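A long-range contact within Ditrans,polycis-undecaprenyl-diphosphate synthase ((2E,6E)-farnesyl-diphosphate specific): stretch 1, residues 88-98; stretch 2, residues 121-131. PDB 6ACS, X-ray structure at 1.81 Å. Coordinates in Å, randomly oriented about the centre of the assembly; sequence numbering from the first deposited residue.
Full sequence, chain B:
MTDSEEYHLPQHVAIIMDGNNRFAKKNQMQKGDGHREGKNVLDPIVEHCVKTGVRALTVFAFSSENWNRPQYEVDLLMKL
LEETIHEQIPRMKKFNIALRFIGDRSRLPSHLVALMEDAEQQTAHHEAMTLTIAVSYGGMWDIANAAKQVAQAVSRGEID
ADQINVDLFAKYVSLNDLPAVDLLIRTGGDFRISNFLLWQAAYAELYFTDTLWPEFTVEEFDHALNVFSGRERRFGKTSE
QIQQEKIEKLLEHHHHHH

Stretch 1 88-98: QIPRMKKFNIA
Stretch 2 121-131: QQTAHHEAMTL

The apolar centre lies where Met-92 of the helix and Ile-97 of stretch 1 face Met-129 and Leu-131 of stretch 2. Ile-97 (chi1 m, chi2 t) sets CG2 3.7 Å from Leu-131 CB and CD1 4.1 Å from Met-129 CE; Met-129 is t, t, p and Leu-131 is t, p. Met-92 (m, m, chi3 109°) adds SD at 4.0 Å from Leu-131 CD2, while Met-92 CB lies 3.9 Å from Thr-123 CG2, with Thr-123 in p. These separations are van der Waals contacts between largely buried side chains.

Beside this apolar cluster the strands run parallel. Ala-98 pairs with Thr-130 (CA to CA 4.7 Å), their CB atoms on the same face, opposite that of Ile-97 and Met-129. Ala-98 brackets its partner: its N donates to Met-129 O (2.9 Å, 167°), and Leu-131 N donates to Ala-98 O (2.9 Å, 156°). Ala-98 CB also packs 3.4 Å from Thr-123 O.

The chain reaches this strand through a Schellman motif. Asn-96, at phi/psi 59/47, is the first residue to leave helical angles; Ile-97 N bonds back to Met-92 O at 2.9 Å and Asn-96 N weakly to Lys-93 O at 3.3 Å. In stretch 2 a type I turn from Thr-123 to His-126, closed by His-126 N to Thr-123 O (3.0 Å), carries the chain from helix toward strand.

His-126 (chi1 m, chi2 155°) links the two connections: ND1 donates to Ile-97 O (2.8 Å, 151°), which lies near the ring plane, as a donor along the N-H direction requires. His-126 CE1 reaches 3.5 Å from Lys-93 CG.

Farther out, Asn-96 O accepts from Ala-128 N (3.0 Å, 148°), and Asn-96 OD1, with chi1 t, accepts from Glu-127 N (3.3 Å, 158°). Asn-96 ND2 donates to a water at 2.5 Å. At the exposed edge, extended Lys-93 (m, t, t, t) brings NZ to 3.5 Å from Gln-122 OE1.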

# COMPACT_ATOMS: atom_id res chain seq x y z
N GLN B 88 10.65 -27.57 7.64
CA GLN B 88 9.41 -27.04 8.19
C GLN B 88 8.20 -27.94 7.97
O GLN B 88 7.24 -27.85 8.74
CB GLN B 88 9.14 -25.64 7.63
CG GLN B 88 10.08 -24.57 8.18
CD GLN B 88 9.87 -24.33 9.67
OE1 GLN B 88 8.76 -24.44 10.18
NE2 GLN B 88 10.96 -24.01 10.37
N ILE B 89 8.19 -28.76 6.91
CA ILE B 89 7.00 -29.59 6.64
C ILE B 89 6.50 -30.34 7.89
O ILE B 89 5.30 -30.27 8.18
CB ILE B 89 7.26 -30.52 5.45
CG1 ILE B 89 7.29 -29.69 4.15
CG2 ILE B 89 6.20 -31.61 5.38
CD1 ILE B 89 7.80 -30.44 2.95
N PRO B 90 7.35 -31.05 8.65
CA PRO B 90 6.82 -31.76 9.84
C PRO B 90 6.26 -30.83 10.90
O PRO B 90 5.27 -31.19 11.56
CB PRO B 90 8.05 -32.52 10.36
CG PRO B 90 8.97 -32.62 9.21
CD PRO B 90 8.78 -31.34 8.45
N ARG B 91 6.85 -29.65 11.08
CA ARG B 91 6.29 -28.69 12.02
C ARG B 91 4.91 -28.22 11.56
O ARG B 91 4.00 -28.04 12.37
CB ARG B 91 7.24 -27.50 12.19
CG ARG B 91 8.47 -27.80 13.03
CD ARG B 91 9.42 -26.61 13.08
NE ARG B 91 8.70 -25.34 13.09
CZ ARG B 91 8.25 -24.75 14.19
NH1 ARG B 91 8.46 -25.31 15.38
NH2 ARG B 91 7.60 -23.59 14.11
N MET B 92 4.76 -28.02 10.25
CA MET B 92 3.47 -27.62 9.71
C MET B 92 2.42 -28.68 10.00
O MET B 92 1.28 -28.36 10.36
CB MET B 92 3.60 -27.39 8.21
CG MET B 92 4.60 -26.33 7.83
SD MET B 92 4.23 -24.71 8.54
CE MET B 92 5.52 -24.53 9.77
N LYS B 93 2.79 -29.95 9.86
CA LYS B 93 1.88 -31.02 10.22
C LYS B 93 1.54 -30.97 11.71
O LYS B 93 0.38 -31.08 12.10
CB LYS B 93 2.49 -32.36 9.84
CG LYS B 93 2.62 -32.53 8.33
CD LYS B 93 3.15 -33.91 7.94
CE LYS B 93 2.94 -34.19 6.46
NZ LYS B 93 3.65 -35.42 6.02
N LYS B 94 2.56 -30.77 12.56
CA LYS B 94 2.35 -30.75 14.00
C LYS B 94 1.36 -29.67 14.42
O LYS B 94 0.52 -29.90 15.30
CB LYS B 94 3.67 -30.55 14.73
CG LYS B 94 3.51 -30.44 16.25
CD LYS B 94 4.84 -30.18 16.95
CE LYS B 94 4.64 -30.02 18.46
NZ LYS B 94 5.92 -29.79 19.18
N PHE B 95 1.45 -28.48 13.83
CA PHE B 95 0.61 -27.37 14.26
C PHE B 95 -0.60 -27.13 13.37
O PHE B 95 -1.33 -26.15 13.57
CB PHE B 95 1.44 -26.08 14.36
CG PHE B 95 2.45 -26.10 15.47
CD1 PHE B 95 2.08 -25.77 16.77
CD2 PHE B 95 3.78 -26.44 15.23
CE1 PHE B 95 3.01 -25.78 17.80
CE2 PHE B 95 4.71 -26.45 16.25
CZ PHE B 95 4.32 -26.12 17.54
N ASN B 96 -0.86 -28.03 12.41
CA ASN B 96 -2.02 -27.93 11.52
C ASN B 96 -1.99 -26.61 10.73
O ASN B 96 -2.99 -25.90 10.61
CB ASN B 96 -3.33 -28.08 12.29
CG ASN B 96 -4.51 -28.43 11.39
OD1 ASN B 96 -5.59 -27.85 11.50
ND2 ASN B 96 -4.30 -29.39 10.50
N ILE B 97 -0.81 -26.32 10.16
CA ILE B 97 -0.56 -25.12 9.37
C ILE B 97 -0.43 -25.52 7.91
O ILE B 97 0.25 -26.49 7.59
CB ILE B 97 0.74 -24.41 9.80
CG1 ILE B 97 0.67 -23.98 11.25
CG2 ILE B 97 1.01 -23.18 8.89
CD1 ILE B 97 2.01 -23.60 11.78
N ALA B 98 -1.09 -24.77 7.03
CA ALA B 98 -0.96 -24.95 5.59
C ALA B 98 0.13 -24.04 5.06
O ALA B 98 0.14 -22.84 5.37
CB ALA B 98 -2.29 -24.65 4.88
N GLN B 121 0.75 -29.17 -1.33
CA GLN B 121 -0.17 -30.30 -1.35
C GLN B 121 -0.11 -31.11 -0.05
O GLN B 121 -1.14 -31.58 0.44
CB GLN B 121 0.10 -31.21 -2.54
CG GLN B 121 -0.19 -30.59 -3.90
CD GLN B 121 0.43 -31.37 -5.05
OE1 GLN B 121 0.99 -32.45 -4.85
NE2 GLN B 121 0.30 -30.84 -6.26
N GLN B 122 1.08 -31.26 0.52
CA GLN B 122 1.21 -32.04 1.74
C GLN B 122 0.55 -31.35 2.92
O GLN B 122 0.13 -32.02 3.87
CB GLN B 122 2.69 -32.29 2.06
CG GLN B 122 3.38 -33.34 1.21
CD GLN B 122 4.71 -33.75 1.79
OE1 GLN B 122 4.80 -34.12 2.96
NE2 GLN B 122 5.77 -33.69 0.98
N THR B 123 0.47 -30.02 2.90
CA THR B 123 -0.10 -29.28 4.02
C THR B 123 -1.48 -28.69 3.74
O THR B 123 -2.04 -28.02 4.61
CB THR B 123 0.86 -28.16 4.45
OG1 THR B 123 1.03 -27.25 3.35
CG2 THR B 123 2.22 -28.74 4.84
N ALA B 124 -2.07 -28.96 2.57
CA ALA B 124 -3.30 -28.28 2.18
C ALA B 124 -4.46 -28.61 3.12
O ALA B 124 -5.32 -27.75 3.37
CB ALA B 124 -3.67 -28.64 0.74
N HIS B 125 -4.52 -29.84 3.63
CA HIS B 125 -5.64 -30.23 4.49
C HIS B 125 -5.56 -29.57 5.87
O HIS B 125 -6.57 -29.56 6.58
CB HIS B 125 -5.70 -31.75 4.64
CG HIS B 125 -6.30 -32.44 3.45
ND1 HIS B 125 -5.61 -32.64 2.28
CD2 HIS B 125 -7.54 -32.95 3.25
CE1 HIS B 125 -6.39 -33.26 1.41
NE2 HIS B 125 -7.57 -33.46 1.97
N HIS B 126 -4.40 -29.04 6.24
CA HIS B 126 -4.28 -28.29 7.49
C HIS B 126 -5.08 -27.00 7.41
O HIS B 126 -4.96 -26.23 6.45
CB HIS B 126 -2.81 -28.01 7.79
CG HIS B 126 -1.94 -29.22 7.76
ND1 HIS B 126 -0.59 -29.16 7.50
CD2 HIS B 126 -2.23 -30.53 7.95
CE1 HIS B 126 -0.08 -30.38 7.53
NE2 HIS B 126 -1.05 -31.23 7.81
N GLU B 127 -5.91 -26.76 8.42
CA GLU B 127 -6.89 -25.69 8.36
C GLU B 127 -6.82 -24.69 9.51
O GLU B 127 -7.69 -23.82 9.60
CB GLU B 127 -8.29 -26.31 8.29
CG GLU B 127 -8.57 -27.26 9.45
CD GLU B 127 -9.24 -26.57 10.63
OE1 GLU B 127 -9.80 -25.47 10.43
OE2 GLU B 127 -9.18 -27.12 11.75
N ALA B 128 -5.80 -24.74 10.37
CA ALA B 128 -5.82 -23.78 11.47
C ALA B 128 -5.18 -22.44 11.12
O ALA B 128 -5.62 -21.40 11.64
CB ALA B 128 -5.08 -24.35 12.69
N MET B 129 -4.19 -22.43 10.25
CA MET B 129 -3.51 -21.19 9.88
C MET B 129 -2.82 -21.44 8.55
O MET B 129 -2.49 -22.58 8.24
CB MET B 129 -2.50 -20.75 10.93
CG MET B 129 -1.92 -19.37 10.67
SD MET B 129 -0.74 -18.86 11.93
CE MET B 129 0.74 -19.73 11.42
N THR B 130 -2.65 -20.38 7.77
CA THR B 130 -1.86 -20.43 6.55
C THR B 130 -0.58 -19.62 6.75
O THR B 130 -0.64 -18.44 7.10
CB THR B 130 -2.64 -19.90 5.36
OG1 THR B 130 -3.76 -20.76 5.13
CG2 THR B 130 -1.75 -19.86 4.11
N LEU B 131 0.55 -20.26 6.52
CA LEU B 131 1.85 -19.61 6.49
C LEU B 131 2.27 -19.46 5.03
O LEU B 131 2.43 -20.46 4.32
CB LEU B 131 2.88 -20.42 7.28
CG LEU B 131 4.34 -19.96 7.15
CD1 LEU B 131 4.50 -18.55 7.69
CD2 LEU B 131 5.28 -20.91 7.89
O HOH W 1 -6.31 -30.61 9.81